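Local coordinates for protein YCAC GENE product (Escherichia coli, PDB 1YAC) that is probably a hydrolase of the isochorismatase family, of still unknown specificity, that works from an octameric assembly of three-layer alpha-beta-alpha subunits, at residues P33-F36 with K37-L41; N89-N93 with E94-K98; S150-D153 with R154-Q157; L197-S200 with Y201-T205. All coordinates share one frame; numbering follows the deposited sequence.

Contact 1. Residues P33-F36 with K37-L41; sequences PDKF and KNNVL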
loop_
_atom_site.group_PDB
_atom_site.type_symbol
_atom_site.label_atom_id
_atom_site.label_comp_id
_atom_site.label_asym_id
_atom_site.label_seq_id
_atom_site.Cartn_x
_atom_site.Cartn_y
_atom_site.Cartn_z
ATOM N N PRO A 33 2.392 16.145 1.005
ATOM C CA PRO A 33 2.354 17.611 1.029
ATOM C C PRO A 33 1.115 18.384 0.614
ATOM O O PRO A 33 0.803 19.394 1.249
ATOM C CB PRO A 33 3.609 18.005 0.236
ATOM C CG PRO A 33 3.770 16.867 -0.732
ATOM C CD PRO A 33 3.473 15.664 0.113
ATOM N N ASP A 34 0.424 17.970 -0.446
ATOM C CA ASP A 34 -0.766 18.719 -0.866
ATOM C C ASP A 34 -1.853 18.626 0.209
ATOM O O ASP A 34 -2.468 19.634 0.584
ATOM C CB ASP A 34 -1.272 18.214 -2.214
ATOM C CG ASP A 34 -0.220 18.339 -3.321
ATOM O OD1 ASP A 34 0.609 19.282 -3.298
ATOM O OD2 ASP A 34 -0.220 17.479 -4.211
ATOM N N LYS A 35 -2.065 17.415 0.711
ATOM C CA LYS A 35 -3.035 17.185 1.787
ATOM C C LYS A 35 -2.571 17.876 3.079
ATOM O O LYS A 35 -3.357 18.559 3.743
ATOM C CB LYS A 35 -3.202 15.682 2.048
ATOM C CG LYS A 35 -4.165 15.379 3.190
ATOM C CD LYS A 35 -4.371 13.880 3.390
ATOM C CE LYS A 35 -4.931 13.232 2.145
ATOM N NZ LYS A 35 -6.205 13.895 1.706
ATOM N N PHE A 36 -1.290 17.735 3.416
ATOM C CA PHE A 36 -0.782 18.347 4.639
ATOM C C PHE A 36 -0.930 19.859 4.642
ATOM O O PHE A 36 -1.369 20.437 5.647
ATOM C CB PHE A 36 0.678 17.976 4.915
ATOM C CG PHE A 36 1.103 18.257 6.343
ATOM C CD1 PHE A 36 0.460 17.615 7.407
ATOM C CD2 PHE A 36 2.098 19.191 6.622
ATOM C CE1 PHE A 36 0.797 17.905 8.735
ATOM C CE2 PHE A 36 2.449 19.493 7.957
ATOM C CZ PHE A 36 1.794 18.845 9.012
ATOM N N LYS A 37 -0.565 20.499 3.532
ATOM C CA LYS A 37 -0.682 21.945 3.442
ATOM C C LYS A 37 -2.142 22.366 3.630
ATOM O O LYS A 37 -2.437 23.278 4.412
ATOM C CB LYS A 37 -0.166 22.472 2.093
ATOM C CG LYS A 37 -0.389 23.975 1.928
ATOM C CD LYS A 37 -0.222 24.458 0.491
ATOM C CE LYS A 37 -0.605 25.923 0.379
ATOM N NZ LYS A 37 -0.563 26.392 -1.021
ATOM N N ASN A 38 -3.051 21.710 2.915
ATOM C CA ASN A 38 -4.469 22.035 3.027
ATOM C C ASN A 38 -4.973 21.902 4.461
ATOM O O ASN A 38 -5.689 22.780 4.961
ATOM C CB ASN A 38 -5.308 21.139 2.120
ATOM C CG ASN A 38 -6.797 21.425 2.240
ATOM O OD1 ASN A 38 -7.252 22.556 1.992
ATOM N ND2 ASN A 38 -7.561 20.417 2.641
ATOM N N ASN A 39 -4.588 20.812 5.124
ATOM C CA ASN A 39 -5.008 20.540 6.505
ATOM C C ASN A 39 -4.487 21.577 7.502
ATOM O O ASN A 39 -5.221 22.027 8.391
ATOM C CB ASN A 39 -4.569 19.135 6.931
ATOM C CG ASN A 39 -5.362 18.031 6.231
ATOM O OD1 ASN A 39 -6.358 18.298 5.552
ATOM N ND2 ASN A 39 -4.928 16.784 6.403
ATOM N N VAL A 40 -3.218 21.944 7.379
ATOM C CA VAL A 40 -2.643 22.950 8.274
ATOM C C VAL A 40 -3.365 24.294 8.076
ATOM O O VAL A 40 -3.722 24.984 9.047
ATOM C CB VAL A 40 -1.119 23.125 8.016
ATOM C CG1 VAL A 40 -0.553 24.307 8.824
ATOM C CG2 VAL A 40 -0.385 21.845 8.396
ATOM N N LEU A 41 -3.601 24.659 6.820
ATOM C CA LEU A 41 -4.283 25.919 6.535
ATOM C C LEU A 41 -5.741 25.848 6.986
ATOM O O LEU A 41 -6.327 26.853 7.375
ATOM C CB LEU A 41 -4.186 26.268 5.047
ATOM C CG LEU A 41 -2.755 26.446 4.526
ATOM C CD1 LEU A 41 -2.799 26.888 3.066
ATOM C CD2 LEU A 41 -2.020 27.473 5.369
#
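The phenyl ring of Phe-36 receives Val-40 CG2 over one of its faces, the two residues standing one helical turn apart. The methyl carbon CG2 lies 3.8 Å from the centroid of the Phe-36 ring and 17° off the ring normal, a CH-pi contact displaced toward the rim, where Val-40 CG2 comes within 3.7 Å of Phe-36 CE2. One branch of the valine does this work. With CG1 anti to the backbone N (chi1 173°), CG2 is left beside that N and reaches back over the preceding turn, where it also rests on Phe-36 O at 3.2 Å. The Asn-39 side chain, which ends in the second flat group, lies beside that of Lys-35 and points the same way, and Asn-39 ND2 meets Lys-35 CG at 3.6 Å. Its polar atoms serve other partners: OD1 accepts from Trp-165 NE1 and ND2 donates to Asp-138 O, which between them fix the amide's rotation. Beyond the aliphatic part, the lysine bends twice and carries NZ to Glu-32 and Asp-34 of the second subunit. Beneath these side chains the backbone is a regular alpha-helix; Asn-39 N donates to Lys-35 O, and Val-40 N to Phe-36 O, at 2.9 Å each. Phe-36/Val-40 and Lys-35/Asn-39 show how side chains four residues apart meet on the same side of a helix, one pair apolar, the other polar at its ends. Helix 33-49 links strand 13-18 to strand 54-59 in a beta-alpha-beta unit, with Phe-36 turned onto Leu-25, Val-28 and Ile-31 and Val-40 onto His-20.

Contact 2. Residues N89-N93 with E94-K98; sequences NAWDN and EDFVK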
loop_
_atom_site.group_PDB
_atom_site.type_symbol
_atom_site.label_atom_id
_atom_site.label_comp_id
_atom_site.label_asym_id
_atom_site.label_seq_id
_atom_site.Cartn_x
_atom_site.Cartn_y
_atom_site.Cartn_z
ATOM N N ASN A 89 10.687 20.797 23.938
ATOM C CA ASN A 89 9.287 20.700 24.386
ATOM C C ASN A 89 8.883 22.161 24.688
ATOM O O ASN A 89 9.481 22.813 25.553
ATOM C CB ASN A 89 9.185 19.875 25.667
ATOM C CG ASN A 89 7.781 19.854 26.230
ATOM O OD1 ASN A 89 6.870 20.486 25.704
ATOM N ND2 ASN A 89 7.594 19.104 27.297
ATOM N N ALA A 90 7.904 22.690 23.945
ATOM C CA ALA A 90 7.431 24.061 24.135
ATOM C C ALA A 90 7.000 24.331 25.570
ATOM O O ALA A 90 7.124 25.459 26.059
ATOM C CB ALA A 90 6.271 24.362 23.193
ATOM N N TRP A 91 6.489 23.297 26.242
ATOM C CA TRP A 91 6.057 23.437 27.628
ATOM C C TRP A 91 7.209 23.786 28.569
ATOM O O TRP A 91 6.971 24.265 29.664
ATOM C CB TRP A 91 5.337 22.183 28.122
ATOM C CG TRP A 91 4.281 22.522 29.127
ATOM C CD1 TRP A 91 4.397 22.492 30.496
ATOM C CD2 TRP A 91 2.945 22.969 28.850
ATOM N NE1 TRP A 91 3.218 22.893 31.079
ATOM C CE2 TRP A 91 2.312 23.192 30.094
ATOM C CE3 TRP A 91 2.224 23.202 27.667
ATOM C CZ2 TRP A 91 0.986 23.638 30.188
ATOM C CZ3 TRP A 91 0.910 23.642 27.762
ATOM C CH2 TRP A 91 0.305 23.856 29.015
ATOM N N ASP A 92 8.444 23.506 28.160
ATOM C CA ASP A 92 9.620 23.840 28.964
ATOM C C ASP A 92 9.986 25.319 28.838
ATOM O O ASP A 92 10.861 25.809 29.556
ATOM C CB ASP A 92 10.816 22.982 28.558
ATOM C CG ASP A 92 10.765 21.583 29.149
ATOM O OD1 ASP A 92 10.124 21.397 30.207
ATOM O OD2 ASP A 92 11.370 20.667 28.558
ATOM N N ASN A 93 9.338 26.022 27.910
ATOM C CA ASN A 93 9.578 27.454 27.704
ATOM C C ASN A 93 8.572 28.209 28.578
ATOM O O ASN A 93 7.356 28.066 28.414
ATOM C CB ASN A 93 9.391 27.812 26.218
ATOM C CG ASN A 93 9.595 29.298 25.930
ATOM O OD1 ASN A 93 8.779 30.136 26.327
ATOM N ND2 ASN A 93 10.660 29.627 25.203
ATOM N N GLU A 94 9.068 28.997 29.522
ATOM C CA GLU A 94 8.195 29.739 30.437
ATOM C C GLU A 94 7.215 30.708 29.763
ATOM O O GLU A 94 6.053 30.826 30.186
ATOM C CB GLU A 94 9.038 30.461 31.483
ATOM C CG GLU A 94 9.847 29.502 32.342
ATOM C CD GLU A 94 10.632 30.204 33.440
ATOM O OE1 GLU A 94 11.368 31.170 33.127
ATOM O OE2 GLU A 94 10.517 29.779 34.611
ATOM N N ASP A 95 7.676 31.405 28.723
ATOM C CA ASP A 95 6.824 32.335 27.987
ATOM C C ASP A 95 5.687 31.586 27.316
ATOM O O ASP A 95 4.559 32.078 27.266
ATOM C CB ASP A 95 7.617 33.082 26.914
ATOM C CG ASP A 95 8.424 34.228 27.475
ATOM O OD1 ASP A 95 8.201 34.606 28.643
ATOM O OD2 ASP A 95 9.270 34.770 26.742
ATOM N N PHE A 96 5.988 30.398 26.794
ATOM C CA PHE A 96 4.972 29.597 26.123
ATOM C C PHE A 96 3.854 29.208 27.096
ATOM O O PHE A 96 2.682 29.472 26.830
ATOM C CB PHE A 96 5.598 28.348 25.484
ATOM C CG PHE A 96 4.612 27.495 24.739
ATOM C CD1 PHE A 96 4.240 27.817 23.438
ATOM C CD2 PHE A 96 4.037 26.371 25.345
ATOM C CE1 PHE A 96 3.316 27.038 22.746
ATOM C CE2 PHE A 96 3.113 25.586 24.659
ATOM C CZ PHE A 96 2.753 25.924 23.359
ATOM N N VAL A 97 4.223 28.614 28.231
ATOM C CA VAL A 97 3.233 28.194 29.226
ATOM C C VAL A 97 2.412 29.395 29.713
ATOM O O VAL A 97 1.185 29.314 29.832
ATOM C CB VAL A 97 3.884 27.456 30.435
ATOM C CG1 VAL A 97 2.802 26.995 31.402
ATOM C CG2 VAL A 97 4.672 26.239 29.962
ATOM N N LYS A 98 3.082 30.521 29.945
ATOM C CA LYS A 98 2.398 31.734 30.391
ATOM C C LYS A 98 1.328 32.142 29.374
ATOM O O LYS A 98 0.178 32.418 29.739
ATOM C CB LYS A 98 3.400 32.876 30.564
ATOM C CG LYS A 98 3.723 33.211 31.998
ATOM C CD LYS A 98 4.665 34.406 32.078
ATOM C CE LYS A 98 4.049 35.639 31.429
ATOM N NZ LYS A 98 4.955 36.825 31.525
#
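Asn-93 OD1 accepts the backbone N-H of Phe-96, with OD1 and Phe-96 N 2.8 Å apart and the donor tilted 21° from the amide plane. This makes Asn-93 the N-cap of helix 94-102. Holding CG anti to its own nitrogen (chi1 179°) swings the amide oxygen in front of the first helical turn, and the same residue's carbonyl starts the regular pattern by accepting from Val-97 N, 3.2 Å from Asn-93 O. The cap is accompanied by an apolar grip between the preceding 3-10 turn and the new helix. Ala-90 CB stands over the centre of the Phe-96 ring, 3.6 Å from its centroid and only 8° off the normal, while Trp-91 CE3 meets the edge of that ring in its plane, 3.9 Å from Phe-96 CE2. The indole in turn takes Val-97 CG2 on a face: the methyl is 3.6 Å from the centroid of the five-membered ring of Trp-91, almost exactly on its normal, and Val-97 CG1 reaches the Trp-91 benzo ring near CZ2. The 3-10 turn has its own polar start, an Asx turn in which Asn-89 OD1 accepts from Trp-91 N at 2.9 Å. Capping and apolar packing thus coincide at the start of this helix. Phe-96 carries the contact inward onto Ile-55 and Thr-57 of strand 54-59, whereas Trp-91 lies on Ser-125 and Ala-126 of helix 115-128 and gives its NE1 hydrogen to Glu-129.

Contact 3. Residues S150-D153 with R154-Q157; sequences SAWD and RMSQ. Unlike the reference sequence in segment 154-157: Met-155 (reference Leu).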
loop_
_atom_site.group_PDB
_atom_site.type_symbol
_atom_site.label_atom_id
_atom_site.label_comp_id
_atom_site.label_asym_id
_atom_site.label_seq_id
_atom_site.Cartn_x
_atom_site.Cartn_y
_atom_site.Cartn_z
ATOM N N SER A 150 3.293 5.469 16.862
ATOM C CA SER A 150 3.912 5.311 18.175
ATOM C C SER A 150 3.509 6.511 19.046
ATOM O O SER A 150 3.122 6.354 20.215
ATOM C CB SER A 150 5.436 5.210 18.036
ATOM O OG SER A 150 5.799 3.953 17.455
ATOM N N ALA A 151 3.528 7.694 18.441
ATOM C CA ALA A 151 3.144 8.920 19.124
ATOM C C ALA A 151 1.654 8.888 19.485
ATOM O O ALA A 151 1.276 9.293 20.585
ATOM C CB ALA A 151 3.449 10.125 18.243
ATOM N N TRP A 152 0.804 8.441 18.552
ATOM C CA TRP A 152 -0.638 8.356 18.822
ATOM C C TRP A 152 -0.867 7.501 20.036
ATOM O O TRP A 152 -1.659 7.862 20.910
ATOM C CB TRP A 152 -1.406 7.707 17.677
ATOM C CG TRP A 152 -1.637 8.605 16.533
ATOM C CD1 TRP A 152 -1.012 9.785 16.274
ATOM C CD2 TRP A 152 -2.503 8.352 15.422
ATOM N NE1 TRP A 152 -1.417 10.277 15.059
ATOM C CE2 TRP A 152 -2.333 9.415 14.511
ATOM C CE3 TRP A 152 -3.404 7.323 15.107
ATOM C CZ2 TRP A 152 -3.028 9.482 13.293
ATOM C CZ3 TRP A 152 -4.103 7.392 13.887
ATOM C CH2 TRP A 152 -3.903 8.466 13.001
ATOM N N ASP A 153 -0.216 6.341 20.064
ATOM C CA ASP A 153 -0.359 5.423 21.182
ATOM C C ASP A 153 0.033 6.107 22.489
ATOM O O ASP A 153 -0.712 6.073 23.482
ATOM C CB ASP A 153 0.511 4.183 20.968
ATOM C CG ASP A 153 0.276 3.127 22.045
ATOM O OD1 ASP A 153 0.925 3.200 23.105
ATOM O OD2 ASP A 153 -0.578 2.241 21.843
ATOM N N ARG A 154 1.177 6.779 22.466
ATOM C CA ARG A 154 1.684 7.467 23.651
ATOM C C ARG A 154 0.746 8.580 24.140
ATOM O O ARG A 154 0.478 8.690 25.339
ATOM C CB ARG A 154 3.089 8.021 23.387
ATOM C CG ARG A 154 3.846 8.358 24.677
ATOM C CD ARG A 154 5.222 8.941 24.404
ATOM N NE ARG A 154 5.974 9.068 25.653
ATOM C CZ ARG A 154 7.013 9.875 25.826
ATOM N NH1 ARG A 154 7.440 10.638 24.827
ATOM N NH2 ARG A 154 7.618 9.926 27.005
ATOM N N MET A 155 0.219 9.381 23.217
ATOM C CA MET A 155 -0.683 10.465 23.592
ATOM C C MET A 155 -2.043 9.948 24.072
ATOM O O MET A 155 -2.574 10.411 25.088
ATOM C CB MET A 155 -0.836 11.461 22.438
ATOM C CG MET A 155 0.472 12.172 22.102
ATOM S SD MET A 155 0.326 13.385 20.794
ATOM C CE MET A 155 0.072 12.365 19.339
ATOM N N SER A 156 -2.576 8.951 23.378
ATOM C CA SER A 156 -3.859 8.358 23.742
ATOM C C SER A 156 -3.780 7.710 25.135
ATOM O O SER A 156 -4.685 7.872 25.954
ATOM C CB SER A 156 -4.264 7.312 22.698
ATOM O OG SER A 156 -5.565 6.818 22.964
ATOM N N GLN A 157 -2.672 7.011 25.378
ATOM C CA GLN A 157 -2.365 6.317 26.631
ATOM C C GLN A 157 -2.442 7.332 27.789
ATOM O O GLN A 157 -2.977 7.033 28.863
ATOM C CB GLN A 157 -0.946 5.701 26.492
ATOM C CG GLN A 157 -0.348 4.920 27.679
ATOM C CD GLN A 157 1.042 4.277 27.357
ATOM O OE1 GLN A 157 2.031 4.979 27.094
ATOM N NE2 GLN A 157 1.110 2.941 27.416
HETATM O O HOH W 1 2.931 4.525 24.213
#
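Met-155 CE curls back to meet both Ala-151 CB and Trp-152 CD1, each at 4.2 Å, in loose apolar contact. The bend at the end of the chain (chi3 -71°) turns the methyl toward the preceding helical turn, where Met-155 CE also lies 3.5 Å from Ala-151 O. On another side of the helix the contact is polar and passes through water 1. This water donates to Asp-153 OD1 at 2.6 Å and to Gln-157 OE1 at 3.1 Å, so that two acceptors that could not bond to each other are joined one turn apart. Both side chains have CG anti to the backbone N, which carries their polar ends out on the same side of the helix. The main chain beneath is regular, Met-155 N donating to Ala-151 O at 2.8 Å. Further out, the fifth subunit holds the polar ends. Its Ser-156 OG bonds to Asp-153 OD1, making a second partner for that oxygen beside the water, its Ala-160 O accepts from Gln-157 NE2, and its Glu-171 forms a salt bridge with Arg-154 NH1 and its Gln-161 a hydrogen bond with Arg-154 NE. Ser-156 OG of this chain bonds in the same way to Asp-153 OD1 of the fourth subunit. The segment illustrates a helix divided between its own chain and the oligomer: Met-155 lies on Ala-120 of helix 115-128, while Asp-153, Arg-154 and Gln-157 face the fifth subunit. Helix 145-158 connects strands 132-136 and 161-163 as a beta-alpha-beta unit of the three-layer sandwich.

Contact 4. Residues L197-S200 with Y201-T205; sequences LMTS and YDTLT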
loop_
_atom_site.group_PDB
_atom_site.type_symbol
_atom_site.label_atom_id
_atom_site.label_comp_id
_atom_site.label_asym_id
_atom_site.label_seq_id
_atom_site.Cartn_x
_atom_site.Cartn_y
_atom_site.Cartn_z
ATOM N N LEU A 197 -19.866 19.392 -4.508
ATOM C CA LEU A 197 -21.272 19.203 -4.163
ATOM C C LEU A 197 -21.970 20.559 -4.142
ATOM O O LEU A 197 -23.134 20.675 -4.558
ATOM C CB LEU A 197 -21.411 18.552 -2.781
ATOM C CG LEU A 197 -20.967 17.092 -2.655
ATOM C CD1 LEU A 197 -21.169 16.633 -1.266
ATOM C CD2 LEU A 197 -21.760 16.206 -3.559
ATOM N N MET A 198 -21.274 21.566 -3.617
ATOM C CA MET A 198 -21.819 22.922 -3.565
ATOM C C MET A 198 -22.007 23.493 -4.956
ATOM O O MET A 198 -23.048 24.077 -5.256
ATOM C CB MET A 198 -20.922 23.859 -2.771
ATOM C CG MET A 198 -21.049 23.664 -1.298
ATOM S SD MET A 198 -20.008 24.735 -0.303
ATOM C CE MET A 198 -20.870 26.094 -0.522
ATOM N N THR A 199 -20.997 23.331 -5.798
ATOM C CA THR A 199 -21.063 23.819 -7.166
ATOM C C THR A 199 -22.291 23.246 -7.872
ATOM O O THR A 199 -23.096 23.991 -8.418
ATOM C CB THR A 199 -19.787 23.436 -7.958
ATOM O OG1 THR A 199 -18.647 24.057 -7.346
ATOM C CG2 THR A 199 -19.885 23.896 -9.411
ATOM N N SER A 200 -22.454 21.931 -7.841
ATOM C CA SER A 200 -23.597 21.318 -8.507
ATOM C C SER A 200 -24.918 21.825 -7.934
ATOM O O SER A 200 -25.817 22.235 -8.678
ATOM C CB SER A 200 -23.519 19.793 -8.411
ATOM O OG SER A 200 -22.411 19.298 -9.147
ATOM N N TYR A 201 -25.016 21.826 -6.608
ATOM C CA TYR A 201 -26.232 22.279 -5.938
ATOM C C TYR A 201 -26.549 23.747 -6.264
ATOM O O TYR A 201 -27.689 24.096 -6.558
ATOM C CB TYR A 201 -26.099 22.104 -4.430
ATOM C CG TYR A 201 -27.326 22.542 -3.690
ATOM C CD1 TYR A 201 -28.425 21.695 -3.567
ATOM C CD2 TYR A 201 -27.401 23.812 -3.128
ATOM C CE1 TYR A 201 -29.576 22.105 -2.901
ATOM C CE2 TYR A 201 -28.540 24.235 -2.463
ATOM C CZ TYR A 201 -29.626 23.376 -2.356
ATOM O OH TYR A 201 -30.767 23.800 -1.714
ATOM N N ASP A 202 -25.532 24.595 -6.212
ATOM C CA ASP A 202 -25.701 26.003 -6.501
ATOM C C ASP A 202 -26.123 26.302 -7.931
ATOM O O ASP A 202 -26.980 27.157 -8.149
ATOM C CB ASP A 202 -24.430 26.771 -6.161
ATOM C CG ASP A 202 -24.217 26.910 -4.670
ATOM O OD1 ASP A 202 -25.087 26.490 -3.877
ATOM O OD2 ASP A 202 -23.174 27.454 -4.280
ATOM N N THR A 203 -25.544 25.615 -8.910
ATOM C CA THR A 203 -25.921 25.909 -10.289
ATOM C C THR A 203 -27.318 25.394 -10.598
ATOM O O THR A 203 -27.984 25.902 -11.496
ATOM C CB THR A 203 -24.906 25.364 -11.340
ATOM O OG1 THR A 203 -25.101 23.965 -11.524
ATOM C CG2 THR A 203 -23.484 25.597 -10.887
ATOM N N LEU A 204 -27.749 24.372 -9.869
ATOM C CA LEU A 204 -29.073 23.791 -10.081
ATOM C C LEU A 204 -30.193 24.534 -9.380
ATOM O O LEU A 204 -31.333 24.505 -9.847
ATOM C CB LEU A 204 -29.123 22.332 -9.629
ATOM C CG LEU A 204 -28.672 21.199 -10.545
ATOM C CD1 LEU A 204 -29.001 19.889 -9.867
ATOM C CD2 LEU A 204 -29.388 21.268 -11.881
ATOM N N THR A 205 -29.882 25.158 -8.251
ATOM C CA THR A 205 -30.886 25.872 -7.470
ATOM C C THR A 205 -30.868 27.385 -7.644
ATOM O O THR A 205 -31.740 28.042 -7.036
ATOM C CB THR A 205 -30.769 25.531 -5.965
ATOM O OG1 THR A 205 -29.492 25.948 -5.460
ATOM C CG2 THR A 205 -30.931 24.034 -5.753
HETATM O O HOH W 2 -25.454 21.068 -11.004
#
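Thr-203 turns its methyl CG2 back onto Thr-199 O, a tight approach of 3.0 Å that follows from its first torsion (chi1 78°). The same rotation puts OG1 between the backbone N and the carbonyl carbon, where water 2 links it to the preceding turn: the water donates to Ser-200 O at 2.6 Å and lies 3.0 Å from Thr-203 OG1. Ser-200 O thus has two donors, since Leu-204 N also reaches it at 3.1 Å, through a rather bent N-H (143°). Asp-202 has its carboxylate beside its own nitrogen (chi1 -73°), which brings Asp-202 CG to 3.1 Å from Met-198 O, although the carboxylate makes no hydrogen bond to that oxygen. Asp-202 N does donate to Met-198 O, at 2.7 Å. Tyr-201 behaves differently. Its ring leads away from the previous turn and carries Thr-205 CG2 over one face, while Thr-205 OG1 donates to Tyr-201 O at 2.8 Å. The backbone N of Thr-205 reaches the same carbonyl oxygen from the opposite face of its plane. Side chains of helix 192-204 pack on the second and fourth subunits, and its Tyr-201 and Leu-204 meet Leu-204 and Tyr-201 of the sixth in reciprocal packing. The example is one of a terminal helix, far from the centre of its own chain, lying among three other subunits.

How the contacts relate
The four contacts follow one another along the chain without overlap, and none touches another. Contacts 1, 2 and 3 belong to the isochorismatase domain, contacts 1 and 3 on helices of beta-alpha-beta units, contact 2 at the start of helix 94-102; their centres lie 21 to 26 Å apart, with contacts 1 and 2 on opposite sides of the chain's centre. Contact 4 is the outlier, with its centre 31 Å from that of the chain and 47 Å from contact 2, on the C-terminal helix 192-204. What unites them is the assembly: contacts 1 and 4 both meet the second subunit, 2 and 3 the fifth, 3 and 4 the fourth. Each contact thus also presents side chains to another subunit.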